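PDB 2ZZR: unsaturated glucuronyl hydrolase from Streptococcus agalactiae, which hydrolyses unsaturated hyaluronan, chondroitin and heparin disaccharides, releasing the 4-deoxy-4,5-didehydro uronic acid at their non-reducing end. Local coordinates for residues A245-P256 against Q267-F278. Residues are numbered along the deposited sequence; the frame is centred on the assembly and turned at random.
Sequences ARGQAWGIYGIP and QIILFKGMTNYF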
loop_
_atom_site.group_PDB
_atom_site.type_symbol
_atom_site.label_atom_id
_atom_site.label_comp_id
_atom_site.label_asym_id
_atom_site.label_seq_id
_atom_site.Cartn_x
_atom_site.Cartn_y
_atom_site.Cartn_z
ATOM N N ALA A 245 4.953 -9.068 7.763
ATOM C CA ALA A 245 4.848 -7.646 8.115
ATOM C C ALA A 245 4.014 -6.829 7.134
ATOM O O ALA A 245 3.171 -6.024 7.550
ATOM C CB ALA A 245 6.236 -7.022 8.290
ATOM N N ARG A 246 4.238 -7.020 5.835
ATOM C CA ARG A 246 3.524 -6.200 4.856
ATOM C C ARG A 246 2.014 -6.456 4.830
ATOM O O ARG A 246 1.228 -5.530 4.620
ATOM C CB ARG A 246 4.145 -6.298 3.459
ATOM C CG ARG A 246 3.553 -5.263 2.497
ATOM C CD ARG A 246 4.426 -5.032 1.279
ATOM N NE ARG A 246 4.556 -6.237 0.450
ATOM C CZ ARG A 246 5.657 -6.981 0.364
ATOM N NH1 ARG A 246 6.738 -6.663 1.061
ATOM N NH2 ARG A 246 5.679 -8.048 -0.431
ATOM N N GLY A 247 1.604 -7.699 5.078
ATOM C CA GLY A 247 0.183 -8.027 5.171
ATOM C C GLY A 247 -0.505 -7.222 6.257
ATOM O O GLY A 247 -1.606 -6.707 6.053
ATOM N N GLN A 248 0.160 -7.113 7.404
ATOM C CA GLN A 248 -0.312 -6.289 8.514
ATOM C C GLN A 248 -0.456 -4.833 8.058
ATOM O O GLN A 248 -1.468 -4.187 8.335
ATOM C CB GLN A 248 0.645 -6.402 9.707
ATOM C CG GLN A 248 0.075 -5.924 11.045
ATOM C CD GLN A 248 -1.091 -6.781 11.564
ATOM O OE1 GLN A 248 -1.893 -6.318 12.380
ATOM N NE2 GLN A 248 -1.175 -8.025 11.112
ATOM N N ALA A 249 0.553 -4.338 7.343
ATOM C CA ALA A 249 0.548 -2.965 6.832
ATOM C C ALA A 249 -0.547 -2.693 5.801
ATOM O O ALA A 249 -1.109 -1.600 5.781
ATOM C CB ALA A 249 1.914 -2.593 6.271
ATOM N N TRP A 250 -0.860 -3.673 4.951
ATOM C CA TRP A 250 -1.969 -3.504 4.008
ATOM C C TRP A 250 -3.275 -3.247 4.761
ATOM O O TRP A 250 -4.103 -2.465 4.312
ATOM C CB TRP A 250 -2.149 -4.728 3.107
ATOM C CG TRP A 250 -1.063 -4.985 2.082
ATOM C CD1 TRP A 250 -0.518 -6.202 1.775
ATOM C CD2 TRP A 250 -0.415 -4.027 1.218
ATOM N NE1 TRP A 250 0.428 -6.066 0.786
ATOM C CE2 TRP A 250 0.513 -4.745 0.425
ATOM C CE3 TRP A 250 -0.519 -2.637 1.046
ATOM C CZ2 TRP A 250 1.334 -4.121 -0.534
ATOM C CZ3 TRP A 250 0.298 -2.013 0.084
ATOM C CH2 TRP A 250 1.215 -2.760 -0.689
ATOM N N GLY A 251 -3.452 -3.915 5.903
ATOM C CA GLY A 251 -4.604 -3.669 6.765
ATOM C C GLY A 251 -4.561 -2.272 7.367
ATOM O O GLY A 251 -5.554 -1.536 7.320
ATOM N N ILE A 252 -3.399 -1.900 7.902
ATOM C CA ILE A 252 -3.207 -0.596 8.552
ATOM C C ILE A 252 -3.526 0.572 7.625
ATOM O O ILE A 252 -4.083 1.573 8.074
ATOM C CB ILE A 252 -1.789 -0.458 9.167
ATOM C CG1 ILE A 252 -1.637 -1.451 10.325
ATOM C CG2 ILE A 252 -1.526 0.969 9.676
ATOM C CD1 ILE A 252 -0.191 -1.713 10.720
ATOM N N TYR A 253 -3.204 0.435 6.338
ATOM C CA TYR A 253 -3.513 1.502 5.379
ATOM C C TYR A 253 -4.861 1.282 4.696
ATOM O O TYR A 253 -5.634 2.220 4.524
ATOM C CB TYR A 253 -2.374 1.651 4.365
ATOM C CG TYR A 253 -2.365 2.945 3.552
ATOM C CD1 TYR A 253 -1.539 3.066 2.435
ATOM C CD2 TYR A 253 -3.175 4.036 3.893
ATOM C CE1 TYR A 253 -1.505 4.247 1.677
ATOM C CE2 TYR A 253 -3.160 5.225 3.133
ATOM C CZ TYR A 253 -2.319 5.316 2.030
ATOM O OH TYR A 253 -2.285 6.471 1.274
ATOM N N GLY A 254 -5.165 0.040 4.326
ATOM C CA GLY A 254 -6.426 -0.247 3.643
ATOM C C GLY A 254 -7.665 0.114 4.453
ATOM O O GLY A 254 -8.675 0.541 3.889
ATOM N N ILE A 255 -7.590 -0.062 5.772
ATOM C CA ILE A 255 -8.738 0.232 6.634
ATOM C C ILE A 255 -9.100 1.734 6.637
ATOM O O ILE A 255 -10.229 2.077 6.297
ATOM C CB ILE A 255 -8.575 -0.330 8.079
ATOM C CG1 ILE A 255 -8.594 -1.864 8.061
ATOM C CG2 ILE A 255 -9.691 0.217 8.985
ATOM C CD1 ILE A 255 -8.138 -2.510 9.375
ATOM N N PRO A 256 -8.155 2.627 7.017
ATOM C CA PRO A 256 -8.518 4.060 6.979
ATOM C C PRO A 256 -8.903 4.571 5.585
ATOM O O PRO A 256 -9.789 5.429 5.474
ATOM C CB PRO A 256 -7.268 4.771 7.525
ATOM C CG PRO A 256 -6.156 3.778 7.386
ATOM C CD PRO A 256 -6.798 2.427 7.554
ATOM N N GLN A 267 -14.468 0.365 11.789
ATOM C CA GLN A 267 -13.205 0.405 11.055
ATOM C C GLN A 267 -12.095 1.081 11.852
ATOM O O GLN A 267 -10.927 0.694 11.763
ATOM C CB GLN A 267 -13.397 1.103 9.709
ATOM C CG GLN A 267 -14.338 0.369 8.775
ATOM C CD GLN A 267 -14.679 1.180 7.545
ATOM O OE1 GLN A 267 -15.235 2.268 7.651
ATOM N NE2 GLN A 267 -14.372 0.637 6.363
ATOM N N ILE A 268 -12.452 2.099 12.631
ATOM C CA ILE A 268 -11.485 2.743 13.512
ATOM C C ILE A 268 -11.002 1.741 14.573
ATOM O O ILE A 268 -9.810 1.653 14.852
ATOM C CB ILE A 268 -12.065 4.038 14.141
ATOM C CG1 ILE A 268 -12.059 5.168 13.096
ATOM C CG2 ILE A 268 -11.273 4.453 15.395
ATOM C CD1 ILE A 268 -12.786 6.438 13.526
ATOM N N ILE A 269 -11.929 0.973 15.141
ATOM C CA ILE A 269 -11.550 -0.041 16.131
ATOM C C ILE A 269 -10.666 -1.126 15.496
ATOM O O ILE A 269 -9.653 -1.534 16.082
ATOM C CB ILE A 269 -12.792 -0.639 16.851
ATOM C CG1 ILE A 269 -13.527 0.444 17.663
ATOM C CG2 ILE A 269 -12.397 -1.811 17.755
ATOM C CD1 ILE A 269 -12.655 1.281 18.588
ATOM N N LEU A 270 -11.026 -1.554 14.290
ATOM C CA LEU A 270 -10.225 -2.534 13.556
ATOM C C LEU A 270 -8.821 -1.992 13.277
ATOM O O LEU A 270 -7.827 -2.715 13.419
ATOM C CB LEU A 270 -10.926 -2.941 12.263
ATOM C CG LEU A 270 -10.468 -4.272 11.658
ATOM C CD1 LEU A 270 -10.804 -5.452 12.590
ATOM C CD2 LEU A 270 -11.092 -4.467 10.302
ATOM N N PHE A 271 -8.747 -0.715 12.896
ATOM C CA PHE A 271 -7.461 -0.028 12.748
ATOM C C PHE A 271 -6.640 -0.060 14.025
ATOM O O PHE A 271 -5.444 -0.345 13.988
ATOM C CB PHE A 271 -7.651 1.435 12.317
ATOM C CG PHE A 271 -6.393 2.274 12.440
ATOM C CD1 PHE A 271 -5.516 2.397 11.365
ATOM C CD2 PHE A 271 -6.093 2.945 13.634
ATOM C CE1 PHE A 271 -4.350 3.180 11.472
ATOM C CE2 PHE A 271 -4.931 3.723 13.756
ATOM C CZ PHE A 271 -4.059 3.839 12.669
ATOM N N LYS A 272 -7.270 0.261 15.152
ATOM C CA LYS A 272 -6.558 0.312 16.422
ATOM C C LYS A 272 -5.965 -1.068 16.733
ATOM O O LYS A 272 -4.807 -1.174 17.135
ATOM C CB LYS A 272 -7.489 0.809 17.539
ATOM C CG LYS A 272 -7.717 2.342 17.502
ATOM C CD LYS A 272 -9.050 2.783 18.153
ATOM C CE LYS A 272 -9.115 2.526 19.660
ATOM N NZ LYS A 272 -8.183 3.346 20.481
ATOM N N GLY A 273 -6.746 -2.114 16.497
ATOM C CA GLY A 273 -6.281 -3.488 16.726
ATOM C C GLY A 273 -5.059 -3.829 15.890
ATOM O O GLY A 273 -4.022 -4.247 16.427
ATOM N N MET A 274 -5.171 -3.635 14.577
ATOM C CA MET A 274 -4.088 -4.003 13.654
ATOM C C MET A 274 -2.840 -3.152 13.843
ATOM O O MET A 274 -1.717 -3.655 13.753
ATOM C CB MET A 274 -4.554 -3.938 12.195
ATOM C CG MET A 274 -5.705 -4.883 11.856
ATOM S SD MET A 274 -5.857 -5.216 10.095
ATOM C CE MET A 274 -4.444 -6.290 9.805
ATOM N N THR A 275 -3.030 -1.863 14.120
ATOM C CA THR A 275 -1.906 -0.947 14.273
ATOM C C THR A 275 -1.160 -1.208 15.579
ATOM O O THR A 275 0.075 -1.217 15.596
ATOM C CB THR A 275 -2.373 0.522 14.159
ATOM O OG1 THR A 275 -3.056 0.683 12.909
ATOM C CG2 THR A 275 -1.198 1.481 14.208
ATOM N N ASN A 276 -1.898 -1.448 16.659
ATOM C CA ASN A 276 -1.255 -1.712 17.947
ATOM C C ASN A 276 -0.461 -3.009 17.879
ATOM O O ASN A 276 0.627 -3.095 18.425
ATOM C CB ASN A 276 -2.270 -1.752 19.086
ATOM C CG ASN A 276 -2.926 -0.402 19.330
ATOM O OD1 ASN A 276 -2.654 0.566 18.614
ATOM N ND2 ASN A 276 -3.796 -0.330 20.339
ATOM N N TYR A 277 -1.011 -3.994 17.178
ATOM C CA TYR A 277 -0.333 -5.271 16.952
ATOM C C TYR A 277 1.014 -5.042 16.259
ATOM O O TYR A 277 2.044 -5.582 16.674
ATOM C CB TYR A 277 -1.232 -6.174 16.116
ATOM C CG TYR A 277 -0.670 -7.549 15.851
ATOM C CD1 TYR A 277 -1.024 -8.631 16.659
ATOM C CD2 TYR A 277 0.198 -7.771 14.781
ATOM C CE1 TYR A 277 -0.510 -9.909 16.410
ATOM C CE2 TYR A 277 0.715 -9.041 14.525
ATOM C CZ TYR A 277 0.362 -10.098 15.345
ATOM O OH TYR A 277 0.872 -11.354 15.090
ATOM N N PHE A 278 0.988 -4.217 15.213
ATOM C CA PHE A 278 2.169 -3.881 14.428
ATOM C C PHE A 278 3.173 -3.130 15.297
ATOM O O PHE A 278 4.335 -3.528 15.389
ATOM C CB PHE A 278 1.734 -3.050 13.209
ATOM C CG PHE A 278 2.813 -2.826 12.176
ATOM C CD1 PHE A 278 3.025 -3.750 11.153
ATOM C CD2 PHE A 278 3.571 -1.657 12.188
ATOM C CE1 PHE A 278 4.008 -3.532 10.176
ATOM C CE2 PHE A 278 4.556 -1.430 11.212
ATOM C CZ PHE A 278 4.769 -2.369 10.206
#
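I252 meets F278 with the tip of its longer branch: CD1 lies 3.4 Å from F278 CB, the two side chains crossing at nearly a right angle. A chi1 of -66° sets I252 CG1 beside the backbone N and CG2 anti to it, and both carbons pass T275 OG1 at 3.6 Å, while CG2 also approaches F271 CE1. That hydroxyl sits over the centre of the F271 ring and is turned back on its own helix, where OG1 donates to F271 O at 2.8 Å from above the carbonyl plane. At the rim of the same ring, 3.7 Å from F271 CD1, lies I252 O, a buried carbonyl with no hydrogen-bond partner in the model. The segments belong to consecutive helices, 245-262 and 265-280, which run antiparallel at 150° with axes 9.0 Å apart: a helical hairpin within the (α/α)6 barrel of family 88. Knobs-into-holes packing joins them, I252 fitting among F271, M274, T275 and F278, and I255 among Q267, L270, F271 and M274. I255 CD1 reaches both M274 SD, at 3.6 Å, and L270 CD2. In return M274 is a knob among Q248, G251, I252 and I255, its sulfur 3.9 Å from G251 CA. Q248 CG comes to the edge of the F278 ring, near its plane, 3.7 Å from CD1. R246 and W250, probable substrate-binding residues, point from helix 245-262 away from this interface, W250 touching D174, the likely proton donor.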